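Local coordinates for protein probable M18-family aminopeptidase 1 (Thermotoga maritima, PDB 2GLF) that probably removes residues from the amino end of peptides as a metal-dependent aminopeptidase of the M18 family, assembled from twelve chains, at residues W8-F19 and S432-V441; P96-P104 and F220-V228. One frame throughout, in Å; residues are numbered along the deposited sequence.

Overall arrangement
Near the N terminus, residues 8-19 lead into helix 13-29, which interaction 1 pairs with helix 433-449 at the far end of the chain. That contact closes a loop of 412 residues, packing the first helix, 13-29, against the start of the last, 433-449, with helix 248-263 beside them. Interaction 2 is nested inside this loop: residues 96-104 and 220-228 enclose 115 residues and join strands 97-108 and 223-229 of the six-stranded antiparallel sheet. The two contacts lie on opposite sides of the chain's centre, with their own centres about 37 Å apart and their nearest atoms about 17 Å apart. One is a helix crossing, the other a sheet pairing, and they do not touch.

Interaction 1. Residues W8-F19 and S432-V441; sequences WHHRKKEEIEAF and SKADLFETYV
An aromatic cluster of F19, F437 and Y440 marks the crossing of helices 13-19 and 433-441, whose axes run at 90° and approach to 9.0 Å. The F19 ring serves both partners. F437 turns an edge toward its face, with ring planes 72° apart, whereas Y440 lies against it in an offset stack at 28°, the centroids 4.9 Å apart. L436 also packs on F19 through CD1, and R259 of helix 248-263 touches both F19 and Y440.

I16 fills the middle of the crossing, placing CG2 3.5 Å from K433 CB and CG1 across F437 CB at about a right angle. Beyond it, K433 stretches out fully past CG, which carries NZ to the syn lone pair of E17 OE2, 2.7 Å away; E235 gives the same ammonium a second carboxylate. R11 brings CG to the edge of the F437 ring, 3.5 Å from CE2. Its guanidinium has E438 over one face, with NE 3.2 Å from E438 OE2, so this salt bridge is one of charge alone; R11 NH1 instead bonds to G384 O, and E438 OE1 receives I386 N.

At the start of the C-terminal helix, the S432 hydroxyl caps it with weak bonds from A434 N and D435 N. W8 lies over this turn, its five-membered ring taking A434 CB in a CH-pi contact 3.5 Å from the centroid. In the plane of the indole, W8 NE1 donates to a water at 2.8 Å, and that water also bonds to S432 OG.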
loop_
_atom_site.group_PDB
_atom_site.type_symbol
_atom_site.label_atom_id
_atom_site.label_comp_id
_atom_site.label_asym_id
_atom_site.label_seq_id
_atom_site.Cartn_x
_atom_site.Cartn_y
_atom_site.Cartn_z
ATOM N N TRP A 8 -14.044 27.880 -43.609
ATOM C CA TRP A 8 -14.660 27.288 -44.801
ATOM C C TRP A 8 -15.835 28.100 -45.341
ATOM O O TRP A 8 -16.162 28.007 -46.526
ATOM C CB TRP A 8 -15.124 25.847 -44.531
ATOM C CG TRP A 8 -13.994 24.890 -44.271
ATOM C CD1 TRP A 8 -13.584 24.421 -43.058
ATOM C CD2 TRP A 8 -13.095 24.333 -45.241
ATOM N NE1 TRP A 8 -12.484 23.612 -43.207
ATOM C CE2 TRP A 8 -12.161 23.539 -44.537
ATOM C CE3 TRP A 8 -12.985 24.431 -46.633
ATOM C CZ2 TRP A 8 -11.128 22.843 -45.179
ATOM C CZ3 TRP A 8 -11.961 23.742 -47.271
ATOM C CH2 TRP A 8 -11.044 22.956 -46.542
ATOM N N HIS A 9 -16.463 28.896 -44.480
ATOM C CA HIS A 9 -17.594 29.717 -44.896
ATOM C C HIS A 9 -17.193 31.141 -45.279
ATOM O O HIS A 9 -18.055 31.982 -45.531
ATOM C CB HIS A 9 -18.634 29.782 -43.780
ATOM C CG HIS A 9 -19.333 28.484 -43.527
ATOM N ND1 HIS A 9 -20.186 28.297 -42.461
ATOM C CD2 HIS A 9 -19.322 27.316 -44.212
ATOM C CE1 HIS A 9 -20.670 27.068 -42.498
ATOM N NE2 HIS A 9 -20.162 26.453 -43.551
ATOM N N HIS A 10 -15.892 31.418 -45.324
ATOM C CA HIS A 10 -15.426 32.754 -45.666
ATOM C C HIS A 10 -14.181 32.796 -46.549
ATOM O O HIS A 10 -13.668 33.883 -46.816
ATOM C CB HIS A 10 -15.116 33.550 -44.394
ATOM C CG HIS A 10 -16.271 33.679 -43.454
ATOM N ND1 HIS A 10 -17.463 34.267 -43.815
ATOM C CD2 HIS A 10 -16.405 33.320 -42.156
ATOM C CE1 HIS A 10 -18.283 34.265 -42.779
ATOM N NE2 HIS A 10 -17.666 33.695 -41.759
ATOM N N ARG A 11 -13.685 31.655 -47.019
ATOM C CA ARG A 11 -12.473 31.725 -47.815
ATOM C C ARG A 11 -12.382 31.174 -49.227
ATOM O O ARG A 11 -11.436 31.523 -49.940
ATOM C CB ARG A 11 -11.291 31.189 -47.010
ATOM C CG ARG A 11 -10.209 32.242 -46.806
ATOM C CD ARG A 11 -10.764 33.417 -46.020
ATOM N NE ARG A 11 -9.874 34.567 -46.026
ATOM C CZ ARG A 11 -10.086 35.670 -45.318
ATOM N NH1 ARG A 11 -11.160 35.765 -44.547
ATOM N NH2 ARG A 11 -9.230 36.683 -45.384
ATOM N N LYS A 12 -13.306 30.317 -49.646
ATOM C CA LYS A 12 -13.255 29.803 -51.023
ATOM C C LYS A 12 -12.406 28.547 -51.238
ATOM O O LYS A 12 -11.173 28.612 -51.330
ATOM C CB LYS A 12 -12.782 30.919 -51.973
ATOM C CG LYS A 12 -12.459 30.488 -53.384
ATOM C CD LYS A 12 -11.966 31.669 -54.219
ATOM C CE LYS A 12 -13.018 32.772 -54.324
ATOM N NZ LYS A 12 -12.616 33.878 -55.242
ATOM N N LYS A 13 -13.104 27.416 -51.349
ATOM C CA LYS A 13 -12.510 26.100 -51.546
ATOM C C LYS A 13 -11.304 26.078 -52.481
ATOM O O LYS A 13 -10.221 25.643 -52.094
ATOM C CB LYS A 13 -13.574 25.130 -52.068
ATOM C CG LYS A 13 -14.777 24.983 -51.146
ATOM C CD LYS A 13 -15.761 23.897 -51.602
ATOM C CE LYS A 13 -16.642 24.338 -52.769
ATOM N NZ LYS A 13 -15.896 24.504 -54.044
ATOM N N GLU A 14 -11.494 26.544 -53.709
ATOM C CA GLU A 14 -10.419 26.552 -54.695
ATOM C C GLU A 14 -9.086 27.118 -54.194
ATOM O O GLU A 14 -8.025 26.558 -54.481
ATOM C CB GLU A 14 -10.860 27.298 -55.964
ATOM C CG GLU A 14 -11.949 28.343 -55.761
ATOM C CD GLU A 14 -13.348 27.743 -55.718
ATOM O OE1 GLU A 14 -14.314 28.493 -55.459
ATOM O OE2 GLU A 14 -13.483 26.525 -55.953
ATOM N N GLU A 15 -9.125 28.216 -53.447
ATOM C CA GLU A 15 -7.882 28.794 -52.951
ATOM C C GLU A 15 -7.257 27.949 -51.839
ATOM O O GLU A 15 -6.038 27.843 -51.748
ATOM C CB GLU A 15 -8.108 30.236 -52.472
ATOM C CG GLU A 15 -8.441 31.206 -53.601
ATOM C CD GLU A 15 -8.489 32.656 -53.153
ATOM O OE1 GLU A 15 -7.447 33.184 -52.717
ATOM O OE2 GLU A 15 -9.570 33.274 -53.240
ATOM N N ILE A 16 -8.094 27.340 -51.005
ATOM C CA ILE A 16 -7.621 26.500 -49.906
ATOM C C ILE A 16 -6.997 25.225 -50.464
ATOM O O ILE A 16 -5.875 24.871 -50.113
ATOM C CB ILE A 16 -8.791 26.139 -48.952
ATOM C CG1 ILE A 16 -9.220 27.387 -48.165
ATOM C CG2 ILE A 16 -8.386 25.010 -48.020
ATOM C CD1 ILE A 16 -10.539 27.245 -47.459
ATOM N N GLU A 17 -7.728 24.538 -51.337
ATOM C CA GLU A 17 -7.233 23.312 -51.955
ATOM C C GLU A 17 -5.889 23.534 -52.632
ATOM O O GLU A 17 -4.933 22.782 -52.414
ATOM C CB GLU A 17 -8.233 22.794 -52.987
ATOM C CG GLU A 17 -9.254 21.856 -52.412
ATOM C CD GLU A 17 -8.598 20.688 -51.716
ATOM O OE1 GLU A 17 -7.789 19.994 -52.369
ATOM O OE2 GLU A 17 -8.887 20.470 -50.520
ATOM N N ALA A 18 -5.822 24.571 -53.462
ATOM C CA ALA A 18 -4.596 24.895 -54.178
ATOM C C ALA A 18 -3.452 25.091 -53.195
ATOM O O ALA A 18 -2.396 24.484 -53.338
ATOM C CB ALA A 18 -4.795 26.155 -55.004
ATOM N N PHE A 19 -3.687 25.924 -52.185
ATOM C CA PHE A 19 -2.679 26.229 -51.184
ATOM C C PHE A 19 -2.255 25.025 -50.351
ATOM O O PHE A 19 -1.097 24.939 -49.925
ATOM C CB PHE A 19 -3.169 27.333 -50.247
ATOM C CG PHE A 19 -2.081 27.909 -49.394
ATOM C CD1 PHE A 19 -1.115 28.741 -49.950
ATOM C CD2 PHE A 19 -1.977 27.569 -48.052
ATOM C CE1 PHE A 19 -0.058 29.221 -49.186
ATOM C CE2 PHE A 19 -0.927 28.042 -47.278
ATOM C CZ PHE A 19 0.039 28.871 -47.846
ATOM N N SER A 432 -5.939 21.607 -40.097
ATOM C CA SER A 432 -7.029 21.939 -41.009
ATOM C C SER A 432 -6.510 22.670 -42.252
ATOM O O SER A 432 -5.616 23.510 -42.152
ATOM C CB SER A 432 -8.049 22.819 -40.285
ATOM O OG SER A 432 -8.965 23.400 -41.190
ATOM N N LYS A 433 -7.055 22.347 -43.421
ATOM C CA LYS A 433 -6.642 23.022 -44.654
ATOM C C LYS A 433 -7.056 24.486 -44.572
ATOM O O LYS A 433 -6.330 25.372 -45.020
ATOM C CB LYS A 433 -7.305 22.393 -45.883
ATOM C CG LYS A 433 -6.733 21.065 -46.297
ATOM C CD LYS A 433 -7.493 20.503 -47.472
ATOM C CE LYS A 433 -6.923 19.163 -47.892
ATOM N NZ LYS A 433 -7.655 18.610 -49.064
ATOM N N ALA A 434 -8.234 24.730 -44.005
ATOM C CA ALA A 434 -8.742 26.090 -43.856
ATOM C C ALA A 434 -7.834 26.920 -42.943
ATOM O O ALA A 434 -7.558 28.085 -43.231
ATOM C CB ALA A 434 -10.170 26.066 -43.304
ATOM N N ASP A 435 -7.365 26.325 -41.850
ATOM C CA ASP A 435 -6.496 27.056 -40.937
ATOM C C ASP A 435 -5.136 27.297 -41.578
ATOM O O ASP A 435 -4.557 28.382 -41.452
ATOM C CB ASP A 435 -6.331 26.304 -39.610
ATOM C CG ASP A 435 -7.617 26.270 -38.785
ATOM O OD1 ASP A 435 -8.418 27.225 -38.866
ATOM O OD2 ASP A 435 -7.820 25.293 -38.038
ATOM N N LEU A 436 -4.630 26.287 -42.273
ATOM C CA LEU A 436 -3.344 26.398 -42.947
ATOM C C LEU A 436 -3.337 27.692 -43.769
ATOM O O LEU A 436 -2.433 28.525 -43.645
ATOM C CB LEU A 436 -3.149 25.187 -43.861
ATOM C CG LEU A 436 -1.818 24.875 -44.554
ATOM C CD1 LEU A 436 -2.050 24.831 -46.050
ATOM C CD2 LEU A 436 -0.746 25.889 -44.194
ATOM N N PHE A 437 -4.372 27.853 -44.588
ATOM C CA PHE A 437 -4.530 29.015 -45.453
ATOM C C PHE A 437 -4.702 30.302 -44.666
ATOM O O PHE A 437 -4.010 31.291 -44.911
ATOM C CB PHE A 437 -5.749 28.823 -46.351
ATOM C CG PHE A 437 -5.904 29.882 -47.415
ATOM C CD1 PHE A 437 -5.013 29.951 -48.487
ATOM C CD2 PHE A 437 -6.949 30.801 -47.353
ATOM C CE1 PHE A 437 -5.160 30.914 -49.479
ATOM C CE2 PHE A 437 -7.103 31.768 -48.339
ATOM C CZ PHE A 437 -6.204 31.824 -49.407
ATOM N N GLU A 438 -5.628 30.292 -43.719
ATOM C CA GLU A 438 -5.884 31.489 -42.946
ATOM C C GLU A 438 -4.665 31.975 -42.177
ATOM O O GLU A 438 -4.530 33.171 -41.904
ATOM C CB GLU A 438 -7.050 31.267 -41.993
ATOM C CG GLU A 438 -7.632 32.569 -41.471
ATOM C CD GLU A 438 -8.194 33.443 -42.578
ATOM O OE1 GLU A 438 -8.615 34.580 -42.288
ATOM O OE2 GLU A 438 -8.222 32.991 -43.738
ATOM N N THR A 439 -3.781 31.051 -41.815
ATOM C CA THR A 439 -2.572 31.426 -41.092
ATOM C C THR A 439 -1.748 32.272 -42.046
ATOM O O THR A 439 -1.268 33.351 -41.687
ATOM C CB THR A 439 -1.770 30.190 -40.671
ATOM O OG1 THR A 439 -2.484 29.501 -39.638
ATOM C CG2 THR A 439 -0.391 30.594 -40.159
ATOM N N TYR A 440 -1.607 31.769 -43.269
ATOM C CA TYR A 440 -0.882 32.458 -44.336
ATOM C C TYR A 440 -1.442 33.867 -44.538
ATOM O O TYR A 440 -0.704 34.810 -44.792
ATOM C CB TYR A 440 -1.027 31.670 -45.640
ATOM C CG TYR A 440 -0.810 32.498 -46.881
ATOM C CD1 TYR A 440 0.462 32.964 -47.223
ATOM C CD2 TYR A 440 -1.879 32.828 -47.707
ATOM C CE1 TYR A 440 0.659 33.739 -48.362
ATOM C CE2 TYR A 440 -1.695 33.598 -48.846
ATOM C CZ TYR A 440 -0.426 34.053 -49.167
ATOM O OH TYR A 440 -0.254 34.834 -50.287
ATOM N N VAL A 441 -2.759 33.991 -44.447
ATOM C CA VAL A 441 -3.407 35.278 -44.607
ATOM C C VAL A 441 -3.047 36.178 -43.431
ATOM O O VAL A 441 -2.655 37.329 -43.620
ATOM C CB VAL A 441 -4.930 35.125 -44.674
ATOM C CG1 VAL A 441 -5.581 36.490 -44.800
ATOM C CG2 VAL A 441 -5.307 34.243 -45.849
HETATM O O HOH W 1 -11.933 22.638 -40.638
#

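Interaction 2. Residues P96-P104 and F220-V228; sequences PRLDFKPNP and FVSGEIEVV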
loop_
_atom_site.group_PDB
_atom_site.type_symbol
_atom_site.label_atom_id
_atom_site.label_comp_id
_atom_site.label_asym_id
_atom_site.label_seq_id
_atom_site.Cartn_x
_atom_site.Cartn_y
_atom_site.Cartn_z
ATOM N N PRO A 96 10.421 16.545 -33.384
ATOM C CA PRO A 96 10.789 15.336 -32.645
ATOM C C PRO A 96 11.152 14.226 -33.639
ATOM O O PRO A 96 10.522 14.080 -34.694
ATOM C CB PRO A 96 9.530 15.049 -31.834
ATOM C CG PRO A 96 9.077 16.439 -31.465
ATOM C CD PRO A 96 9.232 17.186 -32.785
ATOM N N ARG A 97 12.184 13.462 -33.306
ATOM C CA ARG A 97 12.655 12.392 -34.175
ATOM C C ARG A 97 13.493 11.413 -33.364
ATOM O O ARG A 97 13.409 11.366 -32.135
ATOM C CB ARG A 97 13.530 12.994 -35.270
ATOM C CG ARG A 97 14.655 13.874 -34.707
ATOM C CD ARG A 97 15.444 14.554 -35.808
ATOM N NE ARG A 97 15.777 15.947 -35.495
ATOM C CZ ARG A 97 16.818 16.335 -34.763
ATOM N NH1 ARG A 97 17.654 15.441 -34.251
ATOM N NH2 ARG A 97 17.023 17.629 -34.542
ATOM N N LEU A 98 14.298 10.631 -34.076
ATOM C CA LEU A 98 15.211 9.678 -33.464
ATOM C C LEU A 98 16.553 9.914 -34.155
ATOM O O LEU A 98 16.599 10.065 -35.374
ATOM C CB LEU A 98 14.762 8.235 -33.708
ATOM C CG LEU A 98 13.412 7.749 -33.175
ATOM C CD1 LEU A 98 13.201 6.299 -33.610
ATOM C CD2 LEU A 98 13.361 7.866 -31.660
ATOM N N ASP A 99 17.634 9.969 -33.381
ATOM C CA ASP A 99 18.966 10.174 -33.944
ATOM C C ASP A 99 19.817 8.927 -33.770
ATOM O O ASP A 99 19.817 8.326 -32.703
ATOM C CB ASP A 99 19.704 11.326 -33.249
ATOM C CG ASP A 99 19.091 12.690 -33.518
ATOM O OD1 ASP A 99 18.404 12.864 -34.550
ATOM O OD2 ASP A 99 19.326 13.603 -32.690
ATOM N N PHE A 100 20.535 8.538 -34.816
ATOM C CA PHE A 100 21.440 7.398 -34.733
ATOM C C PHE A 100 22.493 7.806 -33.692
ATOM O O PHE A 100 22.943 8.952 -33.689
ATOM C CB PHE A 100 22.166 7.198 -36.072
ATOM C CG PHE A 100 21.471 6.272 -37.041
ATOM C CD1 PHE A 100 20.097 6.074 -36.999
ATOM C CD2 PHE A 100 22.208 5.633 -38.036
ATOM C CE1 PHE A 100 19.470 5.256 -37.933
ATOM C CE2 PHE A 100 21.591 4.820 -38.969
ATOM C CZ PHE A 100 20.218 4.630 -38.918
ATOM N N LYS A 101 22.884 6.896 -32.808
ATOM C CA LYS A 101 23.922 7.226 -31.832
ATOM C C LYS A 101 25.246 7.290 -32.588
ATOM O O LYS A 101 25.314 6.906 -33.751
ATOM C CB LYS A 101 24.019 6.154 -30.748
ATOM C CG LYS A 101 22.974 6.262 -29.659
ATOM C CD LYS A 101 23.303 5.329 -28.511
ATOM C CE LYS A 101 22.311 5.477 -27.374
ATOM N NZ LYS A 101 22.552 4.447 -26.326
ATOM N N PRO A 102 26.314 7.783 -31.942
ATOM C CA PRO A 102 27.605 7.856 -32.641
ATOM C C PRO A 102 28.046 6.495 -33.205
ATOM O O PRO A 102 28.516 6.411 -34.341
ATOM C CB PRO A 102 28.540 8.400 -31.567
ATOM C CG PRO A 102 27.630 9.312 -30.789
ATOM C CD PRO A 102 26.389 8.458 -30.634
ATOM N N ASN A 103 27.912 5.432 -32.415
ATOM C CA ASN A 103 28.248 4.088 -32.890
ATOM C C ASN A 103 26.919 3.346 -32.872
ATOM O O ASN A 103 26.657 2.560 -31.964
ATOM C CB ASN A 103 29.233 3.386 -31.958
ATOM C CG ASN A 103 30.532 4.139 -31.805
ATOM O OD1 ASN A 103 31.132 4.569 -32.786
ATOM N ND2 ASN A 103 30.980 4.295 -30.567
ATOM N N PRO A 104 26.063 3.594 -33.881
ATOM C CA PRO A 104 24.741 2.979 -34.010
ATOM C C PRO A 104 24.690 1.504 -34.389
ATOM O O PRO A 104 23.745 0.808 -34.022
ATOM C CB PRO A 104 24.071 3.852 -35.062
ATOM C CG PRO A 104 25.202 4.114 -36.000
ATOM C CD PRO A 104 26.349 4.444 -35.054
ATOM N N PHE A 220 30.190 7.027 -38.826
ATOM C CA PHE A 220 28.913 7.368 -38.200
ATOM C C PHE A 220 29.139 8.404 -37.113
ATOM O O PHE A 220 28.271 9.234 -36.858
ATOM C CB PHE A 220 28.240 6.138 -37.588
ATOM C CG PHE A 220 27.580 5.248 -38.593
ATOM C CD1 PHE A 220 28.065 3.969 -38.837
ATOM C CD2 PHE A 220 26.466 5.689 -39.305
ATOM C CE1 PHE A 220 27.447 3.142 -39.778
ATOM C CE2 PHE A 220 25.845 4.868 -40.246
ATOM C CZ PHE A 220 26.334 3.596 -40.483
ATOM N N VAL A 221 30.308 8.352 -36.479
ATOM C CA VAL A 221 30.643 9.296 -35.421
ATOM C C VAL A 221 30.497 10.703 -35.973
ATOM O O VAL A 221 29.636 11.470 -35.541
ATOM C CB VAL A 221 32.088 9.112 -34.941
ATOM C CG1 VAL A 221 32.370 10.062 -33.794
ATOM C CG2 VAL A 221 32.323 7.673 -34.510
ATOM N N SER A 222 31.350 11.029 -36.938
ATOM C CA SER A 222 31.328 12.331 -37.591
ATOM C C SER A 222 30.153 12.339 -38.551
ATOM O O SER A 222 30.316 12.535 -39.758
ATOM C CB SER A 222 32.630 12.559 -38.362
ATOM O OG SER A 222 32.878 11.492 -39.268
ATOM N N GLY A 223 28.966 12.104 -38.007
ATOM C CA GLY A 223 27.776 12.084 -38.833
ATOM C C GLY A 223 26.506 12.320 -38.042
ATOM O O GLY A 223 26.488 12.192 -36.815
ATOM N N GLU A 224 25.439 12.669 -38.752
ATOM C CA GLU A 224 24.153 12.924 -38.128
ATOM C C GLU A 224 23.016 12.286 -38.915
ATOM O O GLU A 224 22.628 12.778 -39.974
ATOM C CB GLU A 224 23.919 14.432 -37.991
ATOM C CG GLU A 224 24.321 14.957 -36.623
ATOM C CD GLU A 224 24.317 16.470 -36.513
ATOM O OE1 GLU A 224 24.283 16.964 -35.366
ATOM O OE2 GLU A 224 24.364 17.162 -37.556
ATOM N N ILE A 225 22.492 11.180 -38.395
ATOM C CA ILE A 225 21.389 10.490 -39.046
ATOM C C ILE A 225 20.120 10.697 -38.231
ATOM O O ILE A 225 20.145 10.660 -37.006
ATOM C CB ILE A 225 21.644 8.970 -39.159
ATOM C CG1 ILE A 225 22.994 8.707 -39.825
ATOM C CG2 ILE A 225 20.531 8.321 -39.968
ATOM C CD1 ILE A 225 23.070 9.220 -41.241
ATOM N N GLU A 226 19.010 10.913 -38.921
ATOM C CA GLU A 226 17.739 11.116 -38.255
ATOM C C GLU A 226 16.704 10.112 -38.773
ATOM O O GLU A 226 16.536 9.938 -39.983
ATOM C CB GLU A 226 17.258 12.559 -38.475
ATOM C CG GLU A 226 18.305 13.620 -38.113
ATOM C CD GLU A 226 17.713 15.018 -37.895
ATOM O OE1 GLU A 226 16.629 15.312 -38.447
ATOM O OE2 GLU A 226 18.342 15.830 -37.178
ATOM N N VAL A 227 16.031 9.433 -37.849
ATOM C CA VAL A 227 15.014 8.450 -38.206
ATOM C C VAL A 227 13.676 9.169 -38.201
ATOM O O VAL A 227 13.332 9.832 -37.237
ATOM C CB VAL A 227 15.001 7.269 -37.200
ATOM C CG1 VAL A 227 13.883 6.298 -37.545
ATOM C CG2 VAL A 227 16.349 6.558 -37.218
ATOM N N VAL A 228 12.930 9.032 -39.287
ATOM C CA VAL A 228 11.647 9.710 -39.434
ATOM C C VAL A 228 10.586 8.803 -40.060
ATOM O O VAL A 228 10.915 7.904 -40.828
ATOM C CB VAL A 228 11.846 10.973 -40.305
ATOM C CG1 VAL A 228 10.779 11.050 -41.396
ATOM C CG2 VAL A 228 11.840 12.212 -39.415
HETATM O O HOH W 2 24.081 10.236 -35.811
HETATM O O HOH W 3 25.951 8.318 -36.250
#
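R97 and E226 meet as nearly parallel plates, the carboxylate lying over one face of the guanidinium with the two planes 17° apart. With CG between the backbone N and the carbonyl carbon (chi1 53°) and a bend at chi3, R97 folds over E226. No N-H points at the acid, and the 3.0 Å between R97 NH1 and E226 OE2 is a pairing of charges. At the guanidinium edge, R97 NH1 donates in plane to the syn lone pair of D99 OD1 at 2.7 Å. Were R97 replaced by an alanine, the carboxylates of D99 and E226, with OD1 and OE2 4.0 Å apart, would probably lose the charge that pairs with both. K362 and D340 of a neighbouring subunit pair with D99 and K101, respectively.

The antiparallel strands carry this network on one face, where D99 and E226 form a non-hydrogen-bonded pair. On the other, L98 faces V227 in a hydrogen-bonded pair, CB to CB 3.6 Å. F100 N bonds to I225 O, and the F100 ring lies flat against I225, whose CG2 sits 3.5 Å from the centroid, almost on the ring normal; V227 CG2 meets the ring's edge. Past the corner at P102-N103, P104 CG rests over the F220 ring face.

Strand 111-119 flanks 97-108 on its other side, contributing F114, stacked with F100, and Y119, in a cation-pi contact with R97; strand 132-139 borders 223-229.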